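Local structure of methionine-binding protein (Coxiella burnetii, 3TQW) at residues K74-G79 and V201-D206; M86-K91 and L168-T173; K104-S109 and G164-A169. The protein binds methionine in the cleft between two lobes and probably delivers it, as a membrane-anchored lipoprotein, to an ABC transporter for uptake. One frame throughout, in Å; residues are numbered along the deposited sequence.

Interaction 1: residues K74-G79 and V201-D206; sequences KIVSIG and VAVRED
I78 reaches across to V203 and V201, and this trio makes the main apolar cluster between two antiparallel strands. I78 CG1 stands between its own backbone N and carbonyl carbon (chi1 55°), which carries CD1 over the partner strand to a point 3.6 Å from V203 CG1 and brings CG1 itself 3.9 Å from V201 CG1. The CD1 tip thus fills the hollow between the two valines, while I78 CG2 rests against V203 CG2, 3.7 Å away. Beta-branched residues suit these places, since each offers two bumps close to the backbone. V76 and V203, a hydrogen-bonded pair, touch more lightly through their CG2 methyls. On the other sheet face, I75 CG2 settles 3.6 Å from A202 CB, the small alanine being the dent that receives it. At the strand end, E205 bends at chi2 and sets OE1 against V76 CG1, with OE2 salt-bridged to K208.

Backbone bonds fasten the ladder: V76 and V203 exchange N-H and C=O, I78 N binds V201 O, and V201 N binds G79 O. E205 N, where the strand has given way to a 3-10 turn, binds K74 O at 3.0 Å.

Helix 211-220 covers the I78, V201 and V203 face through V217, L220 and L213; L48 of helix 44-49 meets I75 and A202, and strand 55-60 flanks strand 198-204.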
ATOM      1  N   LYS A  74       0.644   3.118  20.286  1.00 19.62           N
ATOM      2  CA  LYS A  74       2.035   3.528  20.441  1.00 21.99           C
ATOM      3  C   LYS A  74       2.929   2.638  19.577  1.00 20.55           C
ATOM      4  O   LYS A  74       3.511   1.660  20.049  1.00 19.47           O
ATOM      5  CB  LYS A  74       2.450   3.500  21.914  1.00 24.13           C
ATOM      6  CG  LYS A  74       1.621   4.451  22.782  1.00 31.41           C
ATOM      7  CD  LYS A  74       2.238   4.662  24.157  1.00 41.13           C
ATOM      8  CE  LYS A  74       2.316   3.362  24.949  1.00 48.31           C
ATOM      9  NZ  LYS A  74       0.976   2.807  25.294  1.00 52.65           N
ATOM     10  N   ILE A  75       3.012   2.998  18.300  1.00 20.54           N
ATOM     11  CA  ILE A  75       3.712   2.221  17.291  1.00 18.94           C
ATOM     12  C   ILE A  75       4.591   3.155  16.488  1.00 17.79           C
ATOM     13  O   ILE A  75       4.208   4.292  16.226  1.00 19.92           O
ATOM     14  CB  ILE A  75       2.706   1.581  16.313  1.00 21.99           C
ATOM     15  CG1 ILE A  75       1.890   0.494  17.014  1.00 24.50           C
ATOM     16  CG2 ILE A  75       3.423   1.032  15.084  1.00 21.17           C
ATOM     17  CD1 ILE A  75       0.678   0.034  16.210  1.00 25.58           C
ATOM     18  N   VAL A  76       5.760   2.676  16.077  1.00 17.60           N
ATOM     19  CA  VAL A  76       6.685   3.490  15.303  1.00 17.55           C
ATOM     20  C   VAL A  76       7.282   2.679  14.161  1.00 18.37           C
ATOM     21  O   VAL A  76       7.344   1.449  14.228  1.00 17.24           O
ATOM     22  CB  VAL A  76       7.842   4.020  16.182  1.00 20.31           C
ATOM     23  CG1 VAL A  76       7.309   4.956  17.252  1.00 23.48           C
ATOM     24  CG2 VAL A  76       8.612   2.856  16.814  1.00 18.65           C
ATOM     25  N   SER A  77       7.726   3.372  13.118  1.00 17.34           N
ATOM     26  CA  SER A  77       8.444   2.730  12.024  1.00 18.44           C
ATOM     27  C   SER A  77       9.906   2.560  12.411  1.00 20.94           C
ATOM     28  O   SER A  77      10.494   3.457  13.013  1.00 21.24           O
ATOM     29  CB  SER A  77       8.353   3.579  10.752  1.00 17.85           C
ATOM     30  OG  SER A  77       9.279   3.115   9.780  1.00 19.06           O
ATOM     31  N   ILE A  78      10.493   1.412  12.077  1.00 17.07           N
ATOM     32  CA  ILE A  78      11.935   1.235  12.254  1.00 18.69           C
ATOM     33  C   ILE A  78      12.683   1.085  10.926  1.00 20.12           C
ATOM     34  O   ILE A  78      13.858   0.717  10.901  1.00 20.48           O
ATOM     35  CB  ILE A  78      12.268   0.063  13.194  1.00 18.93           C
ATOM     36  CG1 ILE A  78      11.607  -1.232  12.715  1.00 17.24           C
ATOM     37  CG2 ILE A  78      11.815   0.397  14.605  1.00 21.81           C
ATOM     38  CD1 ILE A  78      12.150  -2.491  13.403  1.00 18.29           C
ATOM     39  N   GLY A  79      12.004   1.379   9.821  1.00 17.58           N
ATOM     40  CA  GLY A  79      12.654   1.340   8.523  1.00 22.59           C
ATOM     41  C   GLY A  79      11.717   1.113   7.354  1.00 23.82           C
ATOM     42  O   GLY A  79      10.624   0.563   7.511  1.00 19.86           O
ATOM     43  N   VAL A 201       8.406  -1.182   8.244  1.00 16.92           N
ATOM     44  CA  VAL A 201       8.260  -2.146   9.309  1.00 15.26           C
ATOM     45  C   VAL A 201       7.919  -1.372  10.570  1.00 16.34           C
ATOM     46  O   VAL A 201       8.662  -0.483  10.981  1.00 13.87           O
ATOM     47  CB  VAL A 201       9.546  -2.958   9.520  1.00 15.41           C
ATOM     48  CG1 VAL A 201       9.414  -3.835  10.750  1.00 14.08           C
ATOM     49  CG2 VAL A 201       9.843  -3.813   8.279  1.00 13.39           C
ATOM     50  N   ALA A 202       6.778  -1.696  11.164  1.00 17.13           N
ATOM     51  CA  ALA A 202       6.330  -1.016  12.367  1.00 17.75           C
ATOM     52  C   ALA A 202       6.441  -1.947  13.569  1.00 15.39           C
ATOM     53  O   ALA A 202       6.205  -3.156  13.459  1.00 13.50           O
ATOM     54  CB  ALA A 202       4.888  -0.523  12.194  1.00 11.78           C
ATOM     55  N   VAL A 203       6.821  -1.381  14.709  1.00 13.61           N
ATOM     56  CA  VAL A 203       6.927  -2.135  15.952  1.00 12.85           C
ATOM     57  C   VAL A 203       6.358  -1.298  17.094  1.00 16.61           C
ATOM     58  O   VAL A 203       6.108  -0.101  16.932  1.00 13.97           O
ATOM     59  CB  VAL A 203       8.396  -2.479  16.284  1.00 14.50           C
ATOM     60  CG1 VAL A 203       9.040  -3.254  15.134  1.00 12.35           C
ATOM     61  CG2 VAL A 203       9.182  -1.205  16.580  1.00 16.43           C
ATOM     62  N   ARG A 204       6.150  -1.921  18.249  1.00 16.34           N
ATOM     63  CA  ARG A 204       5.726  -1.170  19.422  1.00 18.32           C
ATOM     64  C   ARG A 204       6.819  -0.191  19.841  1.00 18.85           C
ATOM     65  O   ARG A 204       8.011  -0.494  19.760  1.00 18.09           O
ATOM     66  CB  ARG A 204       5.360  -2.107  20.577  1.00 17.25           C
ATOM     67  CG  ARG A 204       4.091  -2.917  20.337  1.00 15.56           C
ATOM     68  CD  ARG A 204       3.765  -3.810  21.532  1.00 18.27           C
ATOM     69  NE  ARG A 204       4.759  -4.863  21.721  1.00 19.95           N
ATOM     70  CZ  ARG A 204       4.761  -6.017  21.059  1.00 20.07           C
ATOM     71  NH1 ARG A 204       3.822  -6.272  20.162  1.00 14.74           N
ATOM     72  NH2 ARG A 204       5.706  -6.921  21.296  1.00 24.46           N
ATOM     73  N   GLU A 205       6.398   0.990  20.276  1.00 20.19           N
ATOM     74  CA  GLU A 205       7.316   2.028  20.731  1.00 22.88           C
ATOM     75  C   GLU A 205       8.395   1.490  21.671  1.00 20.33           C
ATOM     76  O   GLU A 205       9.571   1.816  21.527  1.00 20.49           O
ATOM     77  CB  GLU A 205       6.530   3.150  21.417  1.00 27.89           C
ATOM     78  CG  GLU A 205       7.358   4.016  22.352  1.00 40.83           C
ATOM     79  CD  GLU A 205       8.407   4.828  21.623  1.00 49.22           C
ATOM     80  OE1 GLU A 205       8.284   4.987  20.390  1.00 51.53           O
ATOM     81  OE2 GLU A 205       9.354   5.304  22.285  1.00 54.33           O
ATOM     82  N   ASP A 206       7.996   0.667  22.633  1.00 22.62           N
ATOM     83  CA  ASP A 206       8.943   0.118  23.600  1.00 26.14           C
ATOM     84  C   ASP A 206       9.983  -0.818  22.973  1.00 25.06           C
ATOM     85  O   ASP A 206      11.024  -1.083  23.576  1.00 22.14           O
ATOM     86  CB  ASP A 206       8.207  -0.598  24.731  1.00 35.14           C
ATOM     87  CG  ASP A 206       7.545   0.369  25.698  1.00 44.55           C
ATOM     88  OD1 ASP A 206       7.931   1.558  25.713  1.00 45.51           O
ATOM     89  OD2 ASP A 206       6.645  -0.064  26.450  1.00 47.74           O
TER

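Interaction 2: residues M86-K91 and L168-T173; sequences MGLYSK and LAAINT. With MET (methionine), chain C.
L88 and A170 face each other as a non-hydrogen-bonded antiparallel pair, and their packing starts the apolar part of the contact. L88 CD2 lies 3.6 Å from A170 CB, a methyl small enough to take also the selenium of M86, built as selenomethionine, at 4.0 Å. M86 leaves the backbone with CG anti to N (chi1 172°); extended through CG and SE, its long, flexible chain passes I171 O and A170 CB, and the bend at chi3 turns the CE methyl onto the N172 side chain. On the reverse face the Y89 ring slants against I171, CD2 lying 3.9 Å from I171 CB. L168 CD1 fits near S90 CB at the far end.

Among the backbone bonds, Y89 and A169 exchange a close pair, A169 N reaching Y89 O at 2.8 Å. I171 N to G87 O is longer, 3.2 Å. G87 suits its place because a side chain here would run into the Y89 hydroxyl.

One water adds a further set of polar links. It accepts from G87 N and donates to I171 O at 2.7 Å, and it is also hydrogen-bonded to Y89 OH and T173 OG1. It lies in the plane of the tyrosine ring, at its edge. Four partners thus grip it, tying the ring's tip to both segments beside G87 and I171.

N172 belongs to the methionine pocket and holds the N-cap position of helix 173-176; its side-chain amide faces the carboxylate of the bound methionine. A pocket residue placed where a strand passes into a helix, at the carboxyl end of that strand, is characteristic of the periplasmic-binding-protein fold, whose ligand lies between two alpha/beta lobes.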
HETATM    1  N   MSE A  86       1.181   3.446  -6.939  1.00 17.23           N
HETATM    2  CA  MSE A  86      -0.220   3.105  -7.173  1.00 17.05           C
HETATM    3  C   MSE A  86      -0.657   3.385  -8.609  1.00 19.01           C
HETATM    4  O   MSE A  86      -0.326   4.432  -9.182  1.00 15.79           O
HETATM    5  CB  MSE A  86      -1.110   3.874  -6.189  1.00 14.31           C
HETATM    6  CG  MSE A  86      -2.599   3.760  -6.463  1.00 18.37           C
HETATM    7 SE   MSE A  86      -3.642   4.813  -5.190  1.00 23.56          SE
HETATM    8  CE  MSE A  86      -3.614   3.575  -3.687  1.00 16.53           C
ATOM      9  N   GLY A  87      -1.406   2.450  -9.185  1.00 16.53           N
ATOM     10  CA  GLY A  87      -1.870   2.589 -10.553  1.00 17.86           C
ATOM     11  C   GLY A  87      -3.350   2.908 -10.657  1.00 21.36           C
ATOM     12  O   GLY A  87      -4.113   2.676  -9.714  1.00 19.04           O
ATOM     13  N   LEU A  88      -3.747   3.463 -11.801  1.00 19.84           N
ATOM     14  CA  LEU A  88      -5.150   3.631 -12.140  1.00 17.07           C
ATOM     15  C   LEU A  88      -5.488   2.578 -13.185  1.00 21.62           C
ATOM     16  O   LEU A  88      -4.781   2.446 -14.186  1.00 23.39           O
ATOM     17  CB  LEU A  88      -5.402   5.028 -12.712  1.00 17.35           C
ATOM     18  CG  LEU A  88      -5.092   6.216 -11.807  1.00 16.86           C
ATOM     19  CD1 LEU A  88      -5.195   7.521 -12.590  1.00 18.01           C
ATOM     20  CD2 LEU A  88      -6.040   6.224 -10.616  1.00 18.66           C
ATOM     21  N   TYR A  89      -6.561   1.830 -12.955  1.00 21.32           N
ATOM     22  CA  TYR A  89      -6.888   0.689 -13.801  1.00 20.88           C
ATOM     23  C   TYR A  89      -8.307   0.776 -14.334  1.00 21.02           C
ATOM     24  O   TYR A  89      -9.165   1.411 -13.734  1.00 19.78           O
ATOM     25  CB  TYR A  89      -6.745  -0.614 -13.016  1.00 20.42           C
ATOM     26  CG  TYR A  89      -5.383  -0.819 -12.395  1.00 21.43           C
ATOM     27  CD1 TYR A  89      -4.396  -1.527 -13.066  1.00 20.87           C
ATOM     28  CD2 TYR A  89      -5.087  -0.316 -11.134  1.00 19.77           C
ATOM     29  CE1 TYR A  89      -3.152  -1.724 -12.511  1.00 22.63           C
ATOM     30  CE2 TYR A  89      -3.840  -0.509 -10.562  1.00 17.82           C
ATOM     31  CZ  TYR A  89      -2.875  -1.215 -11.256  1.00 20.02           C
ATOM     32  OH  TYR A  89      -1.626  -1.421 -10.710  1.00 18.56           O
ATOM     33  N   SER A  90      -8.556   0.116 -15.457  1.00 21.45           N
ATOM     34  CA  SER A  90      -9.896   0.070 -16.018  1.00 25.47           C
ATOM     35  C   SER A  90     -10.076  -1.162 -16.888  1.00 25.82           C
ATOM     36  O   SER A  90      -9.115  -1.671 -17.461  1.00 24.86           O
ATOM     37  CB  SER A  90     -10.179   1.330 -16.841  1.00 24.65           C
ATOM     38  OG  SER A  90     -11.431   1.238 -17.495  1.00 21.98           O
ATOM     39  N   LYS A  91     -11.311  -1.642 -16.965  1.00 26.07           N
ATOM     40  CA  LYS A  91     -11.681  -2.669 -17.927  1.00 28.54           C
ATOM     41  C   LYS A  91     -12.644  -2.082 -18.954  1.00 31.66           C
ATOM     42  O   LYS A  91     -13.266  -2.814 -19.725  1.00 35.13           O
ATOM     43  CB  LYS A  91     -12.311  -3.875 -17.224  1.00 27.89           C
ATOM     44  CG  LYS A  91     -11.304  -4.761 -16.510  1.00 35.17           C
ATOM     45  CD  LYS A  91     -11.958  -5.639 -15.456  1.00 41.10           C
ATOM     46  CE  LYS A  91     -13.032  -6.535 -16.045  1.00 46.71           C
ATOM     47  NZ  LYS A  91     -13.632  -7.416 -15.001  1.00 49.86           N
ATOM     48  N   LEU A 168     -12.987   3.551 -13.961  1.00 20.83           N
ATOM     49  CA  LEU A 168     -11.584   3.707 -13.585  1.00 19.49           C
ATOM     50  C   LEU A 168     -11.459   3.496 -12.082  1.00 21.30           C
ATOM     51  O   LEU A 168     -12.336   3.906 -11.322  1.00 20.66           O
ATOM     52  CB  LEU A 168     -11.102   5.119 -13.931  1.00 19.19           C
ATOM     53  CG  LEU A 168      -9.594   5.377 -13.893  1.00 20.96           C
ATOM     54  CD1 LEU A 168      -8.928   4.652 -15.057  1.00 22.95           C
ATOM     55  CD2 LEU A 168      -9.292   6.870 -13.942  1.00 18.44           C
ATOM     56  N   ALA A 169     -10.379   2.859 -11.644  1.00 17.54           N
ATOM     57  CA  ALA A 169     -10.172   2.657 -10.214  1.00 18.78           C
ATOM     58  C   ALA A 169      -8.710   2.830  -9.841  1.00 17.43           C
ATOM     59  O   ALA A 169      -7.820   2.365 -10.553  1.00 19.32           O
ATOM     60  CB  ALA A 169     -10.679   1.277  -9.785  1.00 18.27           C
ATOM     61  N   ALA A 170      -8.476   3.519  -8.729  1.00 17.25           N
ATOM     62  CA  ALA A 170      -7.150   3.589  -8.130  1.00 15.60           C
ATOM     63  C   ALA A 170      -7.031   2.409  -7.176  1.00 17.59           C
ATOM     64  O   ALA A 170      -7.811   2.295  -6.231  1.00 21.61           O
ATOM     65  CB  ALA A 170      -6.984   4.899  -7.373  1.00 15.18           C
ATOM     66  N   ILE A 171      -6.071   1.522  -7.424  1.00 16.19           N
ATOM     67  CA  ILE A 171      -5.963   0.283  -6.655  1.00 16.37           C
ATOM     68  C   ILE A 171      -4.561   0.090  -6.076  1.00 14.67           C
ATOM     69  O   ILE A 171      -3.565   0.242  -6.781  1.00 13.99           O
ATOM     70  CB  ILE A 171      -6.316  -0.936  -7.538  1.00 16.43           C
ATOM     71  CG1 ILE A 171      -7.673  -0.728  -8.228  1.00 16.73           C
ATOM     72  CG2 ILE A 171      -6.280  -2.240  -6.722  1.00 14.61           C
ATOM     73  CD1 ILE A 171      -8.105  -1.886  -9.128  1.00 17.15           C
ATOM     74  N   ASN A 172      -4.476  -0.241  -4.792  1.00 12.85           N
ATOM     75  CA  ASN A 172      -3.176  -0.538  -4.190  1.00 12.55           C
ATOM     76  C   ASN A 172      -2.584  -1.766  -4.860  1.00 12.85           C
ATOM     77  O   ASN A 172      -3.286  -2.736  -5.128  1.00 16.57           O
ATOM     78  CB  ASN A 172      -3.294  -0.804  -2.688  1.00 15.08           C
ATOM     79  CG  ASN A 172      -3.824   0.391  -1.915  1.00 16.62           C
ATOM     80  OD1 ASN A 172      -3.054   1.181  -1.368  1.00 20.14           O
ATOM     81  ND2 ASN A 172      -5.139   0.513  -1.847  1.00 12.01           N
ATOM     82  N   THR A 173      -1.289  -1.722  -5.121  1.00 15.22           N
ATOM     83  CA  THR A 173      -0.617  -2.811  -5.815  1.00 15.59           C
ATOM     84  C   THR A 173      -0.811  -4.188  -5.162  1.00 13.67           C
ATOM     85  O   THR A 173      -0.983  -5.182  -5.864  1.00 14.26           O
ATOM     86  CB  THR A 173       0.876  -2.488  -5.998  1.00 16.87           C
ATOM     87  OG1 THR A 173       0.996  -1.362  -6.882  1.00 18.17           O
ATOM     88  CG2 THR A 173       1.630  -3.688  -6.578  1.00 14.68           C
TER
HETATM   89  N   MET C 238       0.995  -1.945   0.409  1.00 12.50           N
HETATM   90  CA  MET C 238       0.030  -0.840   0.344  1.00 13.36           C
HETATM   91  C   MET C 238       0.548   0.227  -0.616  1.00 15.66           C
HETATM   92  O   MET C 238       1.749   0.488  -0.651  1.00 14.93           O
HETATM   93  CB  MET C 238      -0.179  -0.247   1.745  1.00 16.00           C
HETATM   94  CG  MET C 238      -1.205   0.887   1.841  1.00 10.90           C
HETATM   95  SD  MET C 238      -1.371   1.512   3.534  1.00  6.26           S
HETATM   96  CE  MET C 238      -2.082   0.067   4.319  1.00 13.85           C
HETATM   97  OXT MET C 238      -0.203   0.846  -1.375  1.00 15.45           O
HETATM   98  O   HOH W   1      -1.263  -0.314  -8.130  0.95 14.43           O

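Interaction 3: residues K104-S109 and G164-A169; sequences KIAVPS and GDVDLA
I105 and L168 lie side by side as a parallel bridge pair, pointing the same way from the sheet. I105 can be followed outward: CB stands 4.1 Å from L168 O, CG2 comes nearer to that same oxygen, and CD1, at the tip, presses on L168 CB at 3.4 Å, tighter than usual for two carbons, while also meeting L168 CD2. The second torsion (chi2 -73°) is folded rather than extended, which turns CD1 toward the leucine. Beyond this pair, I105 is covered by L121 of helix 111-123.

The reverse face is smaller: A106 CB sits 4.0 Å from A169 CB and also touches both methyls of V166, whose branched side chain points toward strand 104-108 from the loop that leads into strand 168-171. Alanines allow close packing here, their methyls standing barely above the backbone.

Two bonds join K104 and D167 just ahead of the ladder. D167 N gives a 2.9 Å bond to K104 O, to which L168 N adds a weak one, and D167 OD2 takes K104 N with its anti lone pair. The aspartate side chain thereby serves a backbone N-H; A106 N then binds L168 O.

Strand 104-108 thus sits between two parallel neighbours, 150-154 and 168-171, and is followed by helix 111-123, which packs on the I105 face: the strand-helix order of the alpha/beta lobes of the periplasmic-binding-protein fold.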
ATOM      1  N   LYS A 104     -17.717   7.093 -13.445  1.00 24.97           N
ATOM      2  CA  LYS A 104     -17.469   6.709 -12.053  1.00 22.29           C
ATOM      3  C   LYS A 104     -16.022   6.290 -11.842  1.00 23.96           C
ATOM      4  O   LYS A 104     -15.503   5.439 -12.562  1.00 21.76           O
ATOM      5  CB  LYS A 104     -18.368   5.549 -11.642  1.00 24.00           C
ATOM      6  CG  LYS A 104     -19.852   5.810 -11.817  1.00 31.96           C
ATOM      7  CD  LYS A 104     -20.675   4.603 -11.392  1.00 38.30           C
ATOM      8  CE  LYS A 104     -22.152   4.956 -11.310  1.00 45.81           C
ATOM      9  NZ  LYS A 104     -22.979   3.789 -10.906  1.00 49.23           N
ATOM     10  N   ILE A 105     -15.382   6.887 -10.842  1.00 20.41           N
ATOM     11  CA  ILE A 105     -14.012   6.563 -10.493  1.00 21.49           C
ATOM     12  C   ILE A 105     -13.981   6.037  -9.064  1.00 20.84           C
ATOM     13  O   ILE A 105     -14.379   6.740  -8.135  1.00 20.97           O
ATOM     14  CB  ILE A 105     -13.111   7.813 -10.540  1.00 24.18           C
ATOM     15  CG1 ILE A 105     -13.350   8.623 -11.817  1.00 25.60           C
ATOM     16  CG2 ILE A 105     -11.650   7.409 -10.415  1.00 24.11           C
ATOM     17  CD1 ILE A 105     -12.791   7.985 -13.053  1.00 29.38           C
ATOM     18  N   ALA A 106     -13.513   4.806  -8.884  1.00 17.74           N
ATOM     19  CA  ALA A 106     -13.442   4.218  -7.550  1.00 15.94           C
ATOM     20  C   ALA A 106     -12.094   4.509  -6.904  1.00 15.48           C
ATOM     21  O   ALA A 106     -11.060   4.453  -7.566  1.00 16.57           O
ATOM     22  CB  ALA A 106     -13.697   2.721  -7.607  1.00 13.83           C
ATOM     23  N   VAL A 107     -12.121   4.836  -5.614  1.00 12.81           N
ATOM     24  CA  VAL A 107     -10.908   5.083  -4.836  1.00 15.93           C
ATOM     25  C   VAL A 107     -11.050   4.390  -3.479  1.00 12.69           C
ATOM     26  O   VAL A 107     -12.169   4.113  -3.044  1.00 17.36           O
ATOM     27  CB  VAL A 107     -10.695   6.586  -4.598  1.00 16.30           C
ATOM     28  CG1 VAL A 107     -10.564   7.329  -5.927  1.00 16.53           C
ATOM     29  CG2 VAL A 107     -11.857   7.162  -3.782  1.00 14.40           C
ATOM     30  N   PRO A 108      -9.922   4.098  -2.809  1.00 11.31           N
ATOM     31  CA  PRO A 108      -9.979   3.529  -1.452  1.00 12.09           C
ATOM     32  C   PRO A 108     -10.720   4.473  -0.510  1.00 15.62           C
ATOM     33  O   PRO A 108     -10.699   5.681  -0.748  1.00 14.43           O
ATOM     34  CB  PRO A 108      -8.505   3.436  -1.041  1.00 13.46           C
ATOM     35  CG  PRO A 108      -7.742   3.416  -2.339  1.00 12.96           C
ATOM     36  CD  PRO A 108      -8.535   4.299  -3.267  1.00 12.72           C
ATOM     37  N   SER A 109     -11.353   3.932   0.533  1.00 15.52           N
ATOM     38  CA  SER A 109     -12.196   4.721   1.437  1.00 15.41           C
ATOM     39  C   SER A 109     -11.513   5.092   2.757  1.00 14.95           C
ATOM     40  O   SER A 109     -12.020   5.916   3.501  1.00 17.65           O
ATOM     41  CB  SER A 109     -13.490   3.966   1.738  1.00 14.56           C
ATOM     42  OG  SER A 109     -13.202   2.748   2.416  1.00 14.26           O
ATOM     43  N   GLY A 164     -16.001  -3.880 -13.163  1.00 30.78           N
ATOM     44  CA  GLY A 164     -17.145  -4.125 -14.020  1.00 32.38           C
ATOM     45  C   GLY A 164     -18.199  -3.049 -13.840  1.00 34.61           C
ATOM     46  O   GLY A 164     -19.105  -2.912 -14.661  1.00 38.15           O
ATOM     47  N   ASP A 165     -18.072  -2.273 -12.768  1.00 32.66           N
ATOM     48  CA  ASP A 165     -19.097  -1.301 -12.393  1.00 33.26           C
ATOM     49  C   ASP A 165     -18.610   0.145 -12.417  1.00 32.27           C
ATOM     50  O   ASP A 165     -19.407   1.072 -12.293  1.00 34.44           O
ATOM     51  CB  ASP A 165     -19.649  -1.627 -11.003  1.00 39.25           C
ATOM     52  CG  ASP A 165     -20.329  -2.983 -10.951  1.00 45.01           C
ATOM     53  OD1 ASP A 165     -21.029  -3.337 -11.923  1.00 46.74           O
ATOM     54  OD2 ASP A 165     -20.160  -3.694  -9.939  1.00 47.52           O
ATOM     55  N   VAL A 166     -17.305   0.346 -12.554  1.00 25.73           N
ATOM     56  CA  VAL A 166     -16.782   1.705 -12.640  1.00 23.52           C
ATOM     57  C   VAL A 166     -15.926   1.842 -13.884  1.00 25.29           C
ATOM     58  O   VAL A 166     -15.548   0.847 -14.497  1.00 26.73           O
ATOM     59  CB  VAL A 166     -15.958   2.088 -11.399  1.00 21.00           C
ATOM     60  CG1 VAL A 166     -16.826   1.985 -10.143  1.00 18.59           C
ATOM     61  CG2 VAL A 166     -14.724   1.190 -11.283  1.00 16.73           C
ATOM     62  N   ASP A 167     -15.626   3.079 -14.253  1.00 25.75           N
ATOM     63  CA  ASP A 167     -14.872   3.336 -15.466  1.00 25.99           C
ATOM     64  C   ASP A 167     -13.372   3.356 -15.219  1.00 22.81           C
ATOM     65  O   ASP A 167     -12.587   3.187 -16.148  1.00 22.25           O
ATOM     66  CB  ASP A 167     -15.340   4.650 -16.086  1.00 30.14           C
ATOM     67  CG  ASP A 167     -16.821   4.638 -16.387  1.00 33.08           C
ATOM     68  OD1 ASP A 167     -17.214   3.905 -17.312  1.00 36.01           O
ATOM     69  OD2 ASP A 167     -17.592   5.331 -15.689  1.00 32.37           O
ATOM     70  N   LEU A 168     -12.987   3.551 -13.961  1.00 20.83           N
ATOM     71  CA  LEU A 168     -11.584   3.707 -13.585  1.00 19.49           C
ATOM     72  C   LEU A 168     -11.459   3.496 -12.082  1.00 21.30           C
ATOM     73  O   LEU A 168     -12.336   3.906 -11.322  1.00 20.66           O
ATOM     74  CB  LEU A 168     -11.102   5.119 -13.931  1.00 19.19           C
ATOM     75  CG  LEU A 168      -9.594   5.377 -13.893  1.00 20.96           C
ATOM     76  CD1 LEU A 168      -8.928   4.652 -15.057  1.00 22.95           C
ATOM     77  CD2 LEU A 168      -9.292   6.870 -13.942  1.00 18.44           C
ATOM     78  N   ALA A 169     -10.379   2.859 -11.644  1.00 17.54           N
ATOM     79  CA  ALA A 169     -10.172   2.657 -10.214  1.00 18.78           C
ATOM     80  C   ALA A 169      -8.710   2.830  -9.841  1.00 17.43           C
ATOM     81  O   ALA A 169      -7.820   2.365 -10.553  1.00 19.32           O
ATOM     82  CB  ALA A 169     -10.679   1.277  -9.785  1.00 18.27           C
TER

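In the fold
Interactions 2 and 3 are two edges of one strand: 168-171 pairs antiparallel with 87-89 and parallel with 104-108, so their centres lie only 8 Å apart and they share L168 and A169. S90 OG and D167 O, 2.6 Å apart, and A170 N and A106 O, 3.0 Å apart, probably bond between them. Interaction 1 belongs to the other sheet, its centre about 29 Å from that of interaction 2 and 33 Å from that of interaction 3, across the chain's centre. Methionine lies in between: N172 of interaction 2 lines its pocket, whereas the side chains of A202 and A169 stay about 11 and 13 Å from it.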